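Local coordinates for fanconi-associated nuclease 1 homolog (Pseudomonas aeruginosa, PDB 5Y7Q), which is a bacterial homolog of Fanconi-associated nuclease 1, with HTH, SAP and VRR-NUC family regions in one chain, captured here with bound nucleic acid, at residues T126-Q131 with P168-L173; V239-H244 with P273-R278; W120-P125 with V184-C189; K281-F286 with Q300-Q305. One frame throughout, in Å; residues are numbered along the deposited sequence.

Contact 1 (T126-Q131 with P168-L173); sequences TLELAQ and PEARRL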
# COMPACT_ATOMS: atom_id res chain seq x y z
N THR A 126 -21.40 27.50 -6.18
CA THR A 126 -22.72 26.88 -6.10
C THR A 126 -22.61 25.60 -5.29
O THR A 126 -21.69 24.79 -5.50
CB THR A 126 -23.26 26.60 -7.50
OG1 THR A 126 -23.32 27.83 -8.22
CG2 THR A 126 -24.66 26.03 -7.41
N LEU A 127 -23.53 25.42 -4.35
CA LEU A 127 -23.42 24.37 -3.34
C LEU A 127 -24.59 23.41 -3.44
O LEU A 127 -25.75 23.84 -3.50
CB LEU A 127 -23.33 24.99 -1.94
CG LEU A 127 -22.08 25.86 -1.70
CD1 LEU A 127 -22.20 26.78 -0.48
CD2 LEU A 127 -20.84 24.97 -1.59
N GLU A 128 -24.27 22.12 -3.52
CA GLU A 128 -25.23 21.07 -3.19
C GLU A 128 -25.49 21.08 -1.69
O GLU A 128 -24.63 21.49 -0.89
CB GLU A 128 -24.71 19.71 -3.64
CG GLU A 128 -24.73 19.53 -5.15
CD GLU A 128 -26.15 19.39 -5.70
OE1 GLU A 128 -27.02 18.86 -4.98
OE2 GLU A 128 -26.39 19.81 -6.86
N LEU A 129 -26.69 20.65 -1.31
CA LEU A 129 -27.09 20.68 0.09
C LEU A 129 -26.07 19.99 0.97
O LEU A 129 -25.78 20.46 2.08
CB LEU A 129 -28.45 20.01 0.23
CG LEU A 129 -29.04 19.89 1.63
CD1 LEU A 129 -28.97 21.19 2.42
CD2 LEU A 129 -30.46 19.47 1.41
N ALA A 130 -25.50 18.89 0.49
CA ALA A 130 -24.48 18.17 1.26
C ALA A 130 -23.26 19.05 1.51
O ALA A 130 -22.68 19.02 2.61
CB ALA A 130 -24.08 16.90 0.52
N GLN A 131 -22.85 19.85 0.51
CA GLN A 131 -21.69 20.71 0.67
C GLN A 131 -21.99 21.84 1.64
O GLN A 131 -21.14 22.21 2.47
CB GLN A 131 -21.24 21.28 -0.67
CG GLN A 131 -21.48 20.37 -1.88
CD GLN A 131 -20.98 21.02 -3.17
OE1 GLN A 131 -21.71 21.12 -4.16
NE2 GLN A 131 -19.74 21.46 -3.17
N PRO A 168 -33.29 19.48 -3.78
CA PRO A 168 -32.29 18.96 -4.72
C PRO A 168 -31.51 20.05 -5.45
O PRO A 168 -30.35 19.81 -5.83
CB PRO A 168 -33.13 18.13 -5.69
CG PRO A 168 -34.44 18.85 -5.72
CD PRO A 168 -34.65 19.41 -4.33
N GLU A 169 -32.10 21.23 -5.64
CA GLU A 169 -31.50 22.27 -6.46
C GLU A 169 -30.38 22.97 -5.70
O GLU A 169 -30.55 23.37 -4.54
CB GLU A 169 -32.57 23.28 -6.94
CG GLU A 169 -32.98 24.38 -5.95
CD GLU A 169 -34.42 24.26 -5.48
OE1 GLU A 169 -35.33 24.80 -6.15
OE2 GLU A 169 -34.63 23.61 -4.43
N ALA A 170 -29.22 23.09 -6.34
CA ALA A 170 -28.08 23.76 -5.74
C ALA A 170 -28.21 25.28 -5.86
O ALA A 170 -28.87 25.80 -6.77
CB ALA A 170 -26.78 23.29 -6.38
N ARG A 171 -27.58 25.99 -4.92
CA ARG A 171 -27.71 27.43 -4.80
C ARG A 171 -26.35 28.00 -4.42
O ARG A 171 -25.51 27.29 -3.87
CB ARG A 171 -28.78 27.81 -3.75
CG ARG A 171 -30.17 27.21 -3.99
CD ARG A 171 -31.06 27.17 -2.73
NE ARG A 171 -32.46 26.84 -3.06
CZ ARG A 171 -33.50 27.09 -2.27
NH1 ARG A 171 -33.33 27.68 -1.09
NH2 ARG A 171 -34.73 26.76 -2.66
N ARG A 172 -26.14 29.28 -4.69
CA ARG A 172 -25.04 29.96 -4.03
C ARG A 172 -25.32 29.99 -2.53
O ARG A 172 -26.45 29.79 -2.09
CB ARG A 172 -24.84 31.39 -4.58
CG ARG A 172 -24.87 31.55 -6.11
CD ARG A 172 -24.98 33.02 -6.56
NE ARG A 172 -26.15 33.29 -7.42
CZ ARG A 172 -27.09 34.23 -7.20
NH1 ARG A 172 -27.03 35.03 -6.14
NH2 ARG A 172 -28.10 34.38 -8.05
N LEU A 173 -24.27 30.22 -1.74
CA LEU A 173 -24.46 30.37 -0.30
C LEU A 173 -25.42 31.52 0.01
O LEU A 173 -26.24 31.41 0.93
CB LEU A 173 -23.12 30.60 0.40
CG LEU A 173 -23.18 31.00 1.89
CD1 LEU A 173 -24.03 30.04 2.71
CD2 LEU A 173 -21.78 31.09 2.51

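Contact 2 (V239-H244 with P273-R278); sequences VDAYLH and PWLEGR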
# COMPACT_ATOMS: atom_id res chain seq x y z
N VAL A 239 1.01 9.67 -17.67
CA VAL A 239 0.33 10.45 -16.64
C VAL A 239 -1.18 10.42 -16.86
O VAL A 239 -1.95 10.04 -15.96
CB VAL A 239 0.85 11.90 -16.63
CG1 VAL A 239 0.18 12.70 -15.50
CG2 VAL A 239 2.37 11.92 -16.52
N ASP A 240 -1.63 10.79 -18.07
CA ASP A 240 -3.05 10.73 -18.39
C ASP A 240 -3.67 9.39 -18.00
O ASP A 240 -4.76 9.33 -17.42
CB ASP A 240 -3.29 10.97 -19.89
CG ASP A 240 -2.93 12.39 -20.33
OD1 ASP A 240 -2.94 13.29 -19.47
OD2 ASP A 240 -2.65 12.60 -21.53
N ALA A 241 -2.96 8.29 -18.27
CA ALA A 241 -3.54 6.98 -18.02
C ALA A 241 -3.63 6.69 -16.54
O ALA A 241 -4.66 6.19 -16.07
CB ALA A 241 -2.75 5.89 -18.74
N TYR A 242 -2.56 6.96 -15.79
CA TYR A 242 -2.60 6.77 -14.33
C TYR A 242 -3.79 7.52 -13.75
O TYR A 242 -4.52 6.98 -12.90
CB TYR A 242 -1.29 7.26 -13.70
CG TYR A 242 -0.97 6.76 -12.30
CD1 TYR A 242 -1.71 7.16 -11.21
CD2 TYR A 242 0.10 5.90 -12.08
CE1 TYR A 242 -1.42 6.70 -9.93
CE2 TYR A 242 0.40 5.44 -10.80
CZ TYR A 242 -0.36 5.84 -9.72
OH TYR A 242 -0.07 5.40 -8.43
N LEU A 243 -4.01 8.75 -14.23
CA LEU A 243 -5.15 9.52 -13.74
C LEU A 243 -6.46 8.85 -14.12
O LEU A 243 -7.42 8.88 -13.33
CB LEU A 243 -5.10 10.94 -14.28
CG LEU A 243 -4.02 11.75 -13.57
CD1 LEU A 243 -3.84 13.08 -14.26
CD2 LEU A 243 -4.37 11.92 -12.10
N HIS A 244 -6.52 8.23 -15.29
CA HIS A 244 -7.78 7.60 -15.66
C HIS A 244 -8.07 6.38 -14.81
O HIS A 244 -9.19 6.18 -14.34
CB HIS A 244 -7.80 7.23 -17.13
CG HIS A 244 -9.13 6.71 -17.55
ND1 HIS A 244 -9.28 5.50 -18.20
CD2 HIS A 244 -10.38 7.20 -17.36
CE1 HIS A 244 -10.57 5.28 -18.42
NE2 HIS A 244 -11.25 6.30 -17.92
N PRO A 273 4.61 -1.11 -18.91
CA PRO A 273 4.26 -2.25 -18.05
C PRO A 273 3.83 -1.86 -16.65
O PRO A 273 2.86 -2.43 -16.12
CB PRO A 273 5.54 -3.08 -18.05
CG PRO A 273 6.62 -2.07 -18.20
CD PRO A 273 6.07 -0.98 -19.08
N TRP A 274 4.51 -0.90 -16.02
CA TRP A 274 4.16 -0.54 -14.65
C TRP A 274 2.75 0.05 -14.58
O TRP A 274 2.08 -0.07 -13.54
CB TRP A 274 5.23 0.40 -14.08
CG TRP A 274 4.73 1.50 -13.19
CD1 TRP A 274 4.16 1.37 -11.95
CD2 TRP A 274 4.78 2.90 -13.47
NE1 TRP A 274 3.83 2.61 -11.46
CE2 TRP A 274 4.21 3.57 -12.37
CE3 TRP A 274 5.25 3.65 -14.56
CZ2 TRP A 274 4.10 4.96 -12.32
CZ3 TRP A 274 5.15 5.03 -14.51
CH2 TRP A 274 4.58 5.67 -13.39
N LEU A 275 2.29 0.64 -15.69
CA LEU A 275 0.91 1.12 -15.81
C LEU A 275 -0.07 -0.04 -16.01
O LEU A 275 -1.17 -0.04 -15.43
CB LEU A 275 0.84 2.10 -16.98
CG LEU A 275 -0.14 3.27 -17.01
CD1 LEU A 275 -0.15 4.01 -15.70
CD2 LEU A 275 0.28 4.19 -18.14
N GLU A 276 0.31 -1.02 -16.84
CA GLU A 276 -0.49 -2.22 -17.04
C GLU A 276 -0.67 -3.00 -15.74
O GLU A 276 -1.66 -3.72 -15.58
CB GLU A 276 0.17 -3.10 -18.12
CG GLU A 276 -0.53 -4.42 -18.45
CD GLU A 276 -1.87 -4.25 -19.16
OE1 GLU A 276 -2.22 -3.10 -19.50
OE2 GLU A 276 -2.56 -5.26 -19.38
N GLY A 277 0.27 -2.86 -14.80
CA GLY A 277 0.05 -3.39 -13.47
C GLY A 277 -1.15 -2.77 -12.79
O GLY A 277 -2.02 -3.47 -12.26
N ARG A 278 -1.22 -1.43 -12.79
CA ARG A 278 -2.37 -0.74 -12.20
C ARG A 278 -3.67 -1.18 -12.86
O ARG A 278 -4.66 -1.49 -12.17
CB ARG A 278 -2.19 0.77 -12.36
CG ARG A 278 -0.77 1.27 -12.20
CD ARG A 278 -0.54 1.82 -10.81
NE ARG A 278 -1.70 2.57 -10.37
CZ ARG A 278 -1.96 2.85 -9.11
NH1 ARG A 278 -1.12 2.45 -8.17
NH2 ARG A 278 -3.06 3.54 -8.79

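Contact 3 (W120-P125 with V184-C189); sequences WVDAQP and VYELRC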
# COMPACT_ATOMS: atom_id res chain seq x y z
N TRP A 120 -8.57 30.70 -9.94
CA TRP A 120 -8.17 29.54 -9.17
C TRP A 120 -8.96 29.40 -7.88
O TRP A 120 -8.90 28.34 -7.25
CB TRP A 120 -6.68 29.59 -8.87
CG TRP A 120 -5.84 29.59 -10.10
CD1 TRP A 120 -6.23 29.32 -11.38
CD2 TRP A 120 -4.44 29.87 -10.16
NE1 TRP A 120 -5.16 29.42 -12.24
CE2 TRP A 120 -4.05 29.75 -11.51
CE3 TRP A 120 -3.48 30.19 -9.20
CZ2 TRP A 120 -2.75 29.96 -11.93
CZ3 TRP A 120 -2.19 30.39 -9.61
CH2 TRP A 120 -1.83 30.28 -10.97
N VAL A 121 -9.66 30.44 -7.45
CA VAL A 121 -10.60 30.35 -6.34
C VAL A 121 -11.86 31.09 -6.76
O VAL A 121 -11.79 32.20 -7.28
CB VAL A 121 -10.02 30.96 -5.04
CG1 VAL A 121 -11.06 31.00 -3.94
CG2 VAL A 121 -8.79 30.18 -4.56
N ASP A 122 -13.01 30.41 -6.63
CA ASP A 122 -14.34 31.00 -6.71
C ASP A 122 -14.69 31.58 -5.34
O ASP A 122 -14.58 30.88 -4.33
CB ASP A 122 -15.39 29.93 -7.07
CG ASP A 122 -15.81 29.93 -8.53
OD1 ASP A 122 -15.95 31.03 -9.13
OD2 ASP A 122 -16.05 28.81 -9.07
N ALA A 123 -15.07 32.86 -5.29
CA ALA A 123 -15.96 33.25 -4.21
C ALA A 123 -17.38 32.93 -4.62
O ALA A 123 -17.67 32.78 -5.81
CB ALA A 123 -15.80 34.71 -3.82
N GLN A 124 -18.24 32.77 -3.64
CA GLN A 124 -19.65 32.46 -3.93
C GLN A 124 -19.79 31.37 -5.00
O GLN A 124 -20.27 31.64 -6.11
CB GLN A 124 -20.40 33.74 -4.35
CG GLN A 124 -21.92 33.71 -4.08
CD GLN A 124 -22.44 34.96 -3.39
OE1 GLN A 124 -22.24 35.14 -2.18
NE2 GLN A 124 -23.11 35.84 -4.15
N PRO A 125 -19.37 30.14 -4.71
CA PRO A 125 -19.64 29.02 -5.60
C PRO A 125 -21.07 28.54 -5.43
O PRO A 125 -21.83 29.06 -4.61
CB PRO A 125 -18.68 27.96 -5.10
CG PRO A 125 -18.72 28.19 -3.61
CD PRO A 125 -18.73 29.69 -3.46
N VAL A 184 -17.43 32.13 1.80
CA VAL A 184 -17.01 30.76 1.55
C VAL A 184 -16.29 30.70 0.21
O VAL A 184 -16.84 31.10 -0.81
CB VAL A 184 -18.23 29.81 1.56
CG1 VAL A 184 -17.91 28.55 0.82
CG2 VAL A 184 -18.63 29.49 2.99
N TYR A 185 -15.06 30.18 0.21
CA TYR A 185 -14.23 30.06 -0.98
C TYR A 185 -14.16 28.62 -1.46
O TYR A 185 -14.19 27.68 -0.65
CB TYR A 185 -12.83 30.59 -0.70
CG TYR A 185 -12.82 31.99 -0.13
CD1 TYR A 185 -12.99 33.10 -0.95
CD2 TYR A 185 -12.67 32.21 1.23
CE1 TYR A 185 -13.00 34.37 -0.44
CE2 TYR A 185 -12.66 33.48 1.74
CZ TYR A 185 -12.83 34.56 0.91
OH TYR A 185 -12.84 35.84 1.43
N GLU A 186 -14.11 28.45 -2.78
CA GLU A 186 -13.93 27.15 -3.41
C GLU A 186 -12.69 27.16 -4.29
O GLU A 186 -12.59 27.99 -5.21
CB GLU A 186 -15.15 26.74 -4.24
CG GLU A 186 -14.98 25.38 -4.93
CD GLU A 186 -16.15 25.00 -5.83
OE1 GLU A 186 -16.39 25.68 -6.86
OE2 GLU A 186 -16.84 24.00 -5.50
N LEU A 187 -11.77 26.22 -4.04
CA LEU A 187 -10.59 26.04 -4.88
C LEU A 187 -10.95 25.35 -6.20
O LEU A 187 -11.69 24.37 -6.20
CB LEU A 187 -9.59 25.21 -4.09
CG LEU A 187 -8.18 24.87 -4.48
CD1 LEU A 187 -7.37 26.13 -4.79
CD2 LEU A 187 -7.69 24.18 -3.22
N ARG A 188 -10.54 25.93 -7.33
CA ARG A 188 -10.87 25.37 -8.64
C ARG A 188 -9.71 24.74 -9.41
O ARG A 188 -9.93 24.26 -10.53
CB ARG A 188 -11.56 26.43 -9.50
CG ARG A 188 -13.06 26.50 -9.23
CD ARG A 188 -13.87 25.95 -10.41
NE ARG A 188 -13.13 26.06 -11.67
CZ ARG A 188 -12.95 27.18 -12.37
NH1 ARG A 188 -12.26 27.17 -13.51
NH2 ARG A 188 -13.45 28.33 -11.92
N CYS A 189 -8.48 24.78 -8.90
CA CYS A 189 -7.31 24.22 -9.58
C CYS A 189 -6.86 22.82 -9.08
O CYS A 189 -5.77 22.36 -9.46
CB CYS A 189 -6.15 25.22 -9.51
SG CYS A 189 -5.64 25.70 -7.85

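Contact 4 (K281-F286 with Q300-Q305); sequences KLLFQF and QRLYRQ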
# COMPACT_ATOMS: atom_id res chain seq x y z
N LYS A 281 -4.54 -4.82 -11.85
CA LYS A 281 -5.04 -4.87 -10.49
C LYS A 281 -6.50 -4.44 -10.45
O LYS A 281 -7.34 -5.08 -9.79
CB LYS A 281 -4.18 -3.98 -9.58
CG LYS A 281 -4.60 -4.01 -8.10
CD LYS A 281 -3.71 -3.11 -7.22
CE LYS A 281 -4.06 -3.24 -5.72
NZ LYS A 281 -3.42 -2.18 -4.87
N LEU A 282 -6.83 -3.37 -11.18
CA LEU A 282 -8.19 -2.85 -11.13
C LEU A 282 -9.19 -3.87 -11.66
O LEU A 282 -10.22 -4.15 -11.02
CB LEU A 282 -8.24 -1.55 -11.92
CG LEU A 282 -9.44 -0.65 -11.88
CD1 LEU A 282 -9.55 -0.08 -10.51
CD2 LEU A 282 -9.17 0.42 -12.89
N LEU A 283 -8.91 -4.44 -12.83
CA LEU A 283 -9.71 -5.55 -13.33
C LEU A 283 -9.90 -6.61 -12.25
O LEU A 283 -11.01 -7.11 -12.03
CB LEU A 283 -9.06 -6.18 -14.55
CG LEU A 283 -9.21 -5.33 -15.79
CD1 LEU A 283 -8.50 -6.03 -16.94
CD2 LEU A 283 -10.67 -5.13 -16.09
N PHE A 284 -8.80 -6.99 -11.58
CA PHE A 284 -8.88 -7.99 -10.53
C PHE A 284 -9.97 -7.64 -9.51
O PHE A 284 -10.90 -8.42 -9.28
CB PHE A 284 -7.50 -8.13 -9.86
CG PHE A 284 -7.35 -9.36 -8.98
CD1 PHE A 284 -7.09 -10.59 -9.54
CD2 PHE A 284 -7.42 -9.25 -7.60
CE1 PHE A 284 -6.94 -11.70 -8.74
CE2 PHE A 284 -7.28 -10.36 -6.80
CZ PHE A 284 -7.04 -11.58 -7.36
N GLN A 285 -9.90 -6.43 -8.93
CA GLN A 285 -10.89 -6.09 -7.92
C GLN A 285 -12.30 -6.09 -8.49
O GLN A 285 -13.25 -6.51 -7.81
CB GLN A 285 -10.56 -4.74 -7.30
CG GLN A 285 -9.08 -4.56 -7.09
CD GLN A 285 -8.75 -3.96 -5.75
OE1 GLN A 285 -7.65 -3.42 -5.56
NE2 GLN A 285 -9.68 -4.04 -4.80
N PHE A 286 -12.47 -5.62 -9.73
CA PHE A 286 -13.78 -5.71 -10.37
C PHE A 286 -14.30 -7.13 -10.30
O PHE A 286 -15.44 -7.39 -9.89
CB PHE A 286 -13.71 -5.26 -11.83
CG PHE A 286 -13.54 -3.79 -12.01
CD1 PHE A 286 -13.50 -2.94 -10.91
CD2 PHE A 286 -13.42 -3.24 -13.28
CE1 PHE A 286 -13.34 -1.59 -11.09
CE2 PHE A 286 -13.26 -1.89 -13.46
CZ PHE A 286 -13.22 -1.06 -12.37
N GLN A 300 -15.28 -14.61 -13.98
CA GLN A 300 -14.39 -15.39 -14.81
C GLN A 300 -13.82 -14.57 -15.96
O GLN A 300 -12.60 -14.54 -16.18
CB GLN A 300 -15.14 -16.61 -15.32
CG GLN A 300 -14.36 -17.34 -16.34
CD GLN A 300 -14.73 -16.96 -17.73
OE1 GLN A 300 -13.99 -17.26 -18.68
NE2 GLN A 300 -15.87 -16.32 -17.89
N ARG A 301 -14.68 -13.90 -16.74
CA ARG A 301 -14.21 -13.06 -17.84
C ARG A 301 -13.15 -12.07 -17.37
O ARG A 301 -12.04 -11.99 -17.94
CB ARG A 301 -15.39 -12.30 -18.44
CG ARG A 301 -15.66 -12.51 -19.91
CD ARG A 301 -16.51 -11.34 -20.45
NE ARG A 301 -17.43 -11.76 -21.50
CZ ARG A 301 -18.70 -12.11 -21.30
NH1 ARG A 301 -19.46 -12.47 -22.34
NH2 ARG A 301 -19.23 -12.09 -20.08
N LEU A 302 -13.46 -11.31 -16.31
CA LEU A 302 -12.57 -10.23 -15.87
C LEU A 302 -11.26 -10.78 -15.30
O LEU A 302 -10.18 -10.27 -15.62
CB LEU A 302 -13.27 -9.32 -14.85
CG LEU A 302 -14.56 -8.60 -15.28
CD1 LEU A 302 -15.20 -7.85 -14.11
CD2 LEU A 302 -14.33 -7.63 -16.41
N TYR A 303 -11.32 -11.83 -14.47
CA TYR A 303 -10.10 -12.51 -14.04
C TYR A 303 -9.27 -13.00 -15.24
O TYR A 303 -8.04 -12.87 -15.26
CB TYR A 303 -10.42 -13.70 -13.14
CG TYR A 303 -10.83 -13.39 -11.71
CD1 TYR A 303 -10.09 -12.50 -10.92
CD2 TYR A 303 -11.93 -14.03 -11.14
CE1 TYR A 303 -10.45 -12.25 -9.60
CE2 TYR A 303 -12.30 -13.77 -9.83
CZ TYR A 303 -11.57 -12.88 -9.07
OH TYR A 303 -11.95 -12.65 -7.77
N ARG A 304 -9.93 -13.59 -16.25
CA ARG A 304 -9.20 -14.15 -17.38
C ARG A 304 -8.49 -13.08 -18.20
O ARG A 304 -7.44 -13.36 -18.78
CB ARG A 304 -10.12 -14.97 -18.26
CG ARG A 304 -10.15 -16.43 -17.82
CD ARG A 304 -9.96 -17.37 -18.97
NE ARG A 304 -11.21 -18.05 -19.23
CZ ARG A 304 -11.36 -18.99 -20.15
NH1 ARG A 304 -10.30 -19.36 -20.89
NH2 ARG A 304 -12.55 -19.57 -20.33
N GLN A 305 -9.01 -11.86 -18.24
CA GLN A 305 -8.27 -10.84 -19.00
C GLN A 305 -7.26 -10.07 -18.14
O GLN A 305 -6.71 -9.06 -18.60
CB GLN A 305 -9.23 -9.89 -19.72
CG GLN A 305 -9.88 -8.84 -18.90
CD GLN A 305 -11.13 -8.33 -19.59
OE1 GLN A 305 -11.28 -7.12 -19.82
NE2 GLN A 305 -12.03 -9.25 -19.95

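Contact 1 (T126-Q131 with P168-L173)
L127 and R171 pair backbone to backbone in a short antiparallel ribbon, strands 126-127 and 171-172, within the range assigned to the SAP family. L127 N donates to R171 O at 2.8 Å with an N-H...O angle of 163°, and R171 N returns a longer bond of 3.2 Å to L127 O, which also takes a weak bond from W176 NE1. The side chain of L127 runs from R171 toward L173. L127 CB sits 3.7 Å from R171 O, against the same carbonyl that holds its backbone. CG stands beside the backbone N (chi1 -64°), and from there the chain runs on so that L127 CD1 comes within 4.0 Å of L173 CB. The two leucines lie side by side and point the same way, with L94 of strand 94-96 also packing on L127 and F180 on L173.

A170 takes up the ground next to this pair. T126 CG2 packs on A170 CB at 3.6 Å, while E128, bent at chi2, turns its carboxylate back toward the other strand until E128 OE2 is 3.5 Å from A170 CB. E128 is also the N-cap of helix 129-135. Its backbone N is held by the side chain of Q131, three residues on: E128 N to Q131 OE1 is 2.8 Å, with the donor above the amide plane.

Contact 2 (V239-H244 with P273-R278)
W274, L275 and R278 all meet Y242 where two helices run side by side and nearly parallel. These are helices 236-253 and 273-292, whose short segments here lie 10.2 Å apart, axis to axis, with 11° between their directions. Side chains do most of the bridging.

W274 comes first: W274 CZ2 lies 4.0 Å from Y242 CE2, and the two side chains cross at about a right angle; the indole also meets the ring of F233. Next comes L275, which points at the other helix and splits its branches between two neighbours. L275 CD2 packs on A241 CB at 3.5 Å, and L275 CD1 reaches Y242 beside the backbone, 4.0 Å from Y242 CB. The backbone N of L275 is bonded to N272 OD1, close to the helix start.

One turn after W274, R278 bends at chi2 and chi3 and lays its guanidinium flat on the Y242 ring. The centres are 4.1 Å apart and the planes 15° from parallel, a cation-pi stack. Y242 has its CG anti to the backbone N (chi1 -161°), which carries the ring across to meet it, while L198 of helix 190-201 also touches this tyrosine. R278 NE and CD both lie near Y242 CE2, with NE 3.6 Å away. At the tip, Y242 OH sits over the guanidinium face, 3.1 Å from R278 NH1, but the angle is too poor for a hydrogen bond.

Contact 3 (W120-P125 with V184-C189)
A three-stranded antiparallel sheet packs against the helices of the HTH region, and here its edge strand 121-123 pairs with the central strand 184-187 through D122 and E186. D122 N donates to E186 O at 2.8 Å, and E186 N returns a bond to D122 O at 2.9 Å. Just past the strand, R188 N adds an almost straight bond of 2.9 Å to W120 O (177°).

V121, Y185 and L187 share the face turned to helices 78-89 and 108-118. V121 CG1 packs on Y185 CB at 3.7 Å, and the tyrosine hydroxyl is bonded to E97. At the end of the strand pair, C189, the N-cap of helix 190-201, brings C189 SG obliquely to W120, 5.1 Å from the centroid of its five-membered ring, a sulfur-aromatic contact, while the indole also meets the ring of F69.

The other face is polar. E186 stretches out with CG anti to its backbone N (chi1 179°), and E186 CB lies 3.8 Å from P125 CB, so the proline borders the glutamate chain. E186 OE1 and D122 OD2 come to 3.8 Å, two like charges. D122 OD2 also lies at the edge of the R188 guanidinium, near its plane, in a long salt bridge of 3.9 Å to R188 NH2; the arginine probably offsets part of the repulsion between the two carboxylates.

Contact 4 (K281-F286 with Q300-Q305)
Q300 OE1 is held twice by one arginine. R304 comes side-on, with NE 2.9 Å and NH2 3.2 Å from Q300 OE1; the NE donor lies in the amide plane, on a lone pair, while NH2 is tilted from it. One turn of helix separates the two residues, so the grip links successive turns of their own helix, and Q300 NE2 is bonded to D297 O.

The opposing helix is met by the next residues along. L302 sends CD1 to F286 CB at 3.8 Å, and its CD2 approaches L283 CD2 at 4.4 Å; L262 of helix 258-264 packs on both L302 and F286. These leucines and aromatics belong to an antiparallel helical hairpin, in which helix 273-292 turns back through a short connection into helix 296-304. The two short segments pass 8.3 Å apart, axis to axis, with 162° between their directions.

Beside the leucines, Y303 and F284 form an offset edge-to-face pair. The edge of Y303 faces the F284 ring, with centroids 5.3 Å apart and planes at 63°. Y303 CE1 is the leading atom, 3.7 Å from F284 CE1 and lying over the ring toward its rim. The hydroxyl of Y303 is bonded to E291, which fixes the far end of the ring, and H308 meets F284 as well. Where helix 296-304 ends, Q305 turns its CG between its backbone N and carbonyl carbon (chi1 78°); this rotation places Q305 CG against L283 CD1, 3.7 Å away, the two side chains crossing at about a right angle.

In the fold
The contacts fall into two pairs. Contacts 1 and 3 have centres 14 Å apart, and the segments 120-125 and 126-131 run on directly, from the edge strand of the three-stranded sheet into the ribbon. Contact 3 opens first and closes last, enclosing contact 1, and the two touch where L173 CD2 packs on V184 CG2, joining the ribbon to the central strand of the three-stranded sheet. Contacts 2 and 4 follow in sequence and share helix 273-292, which pairs with helix 236-253 near its start and with helix 296-304 further on; their centres are 16 Å apart. The two pairs are well separated, with 30 Å between the centres of contacts 2 and 3. All four lie within about 10 Å of the bound nucleic acid, by nearest atoms.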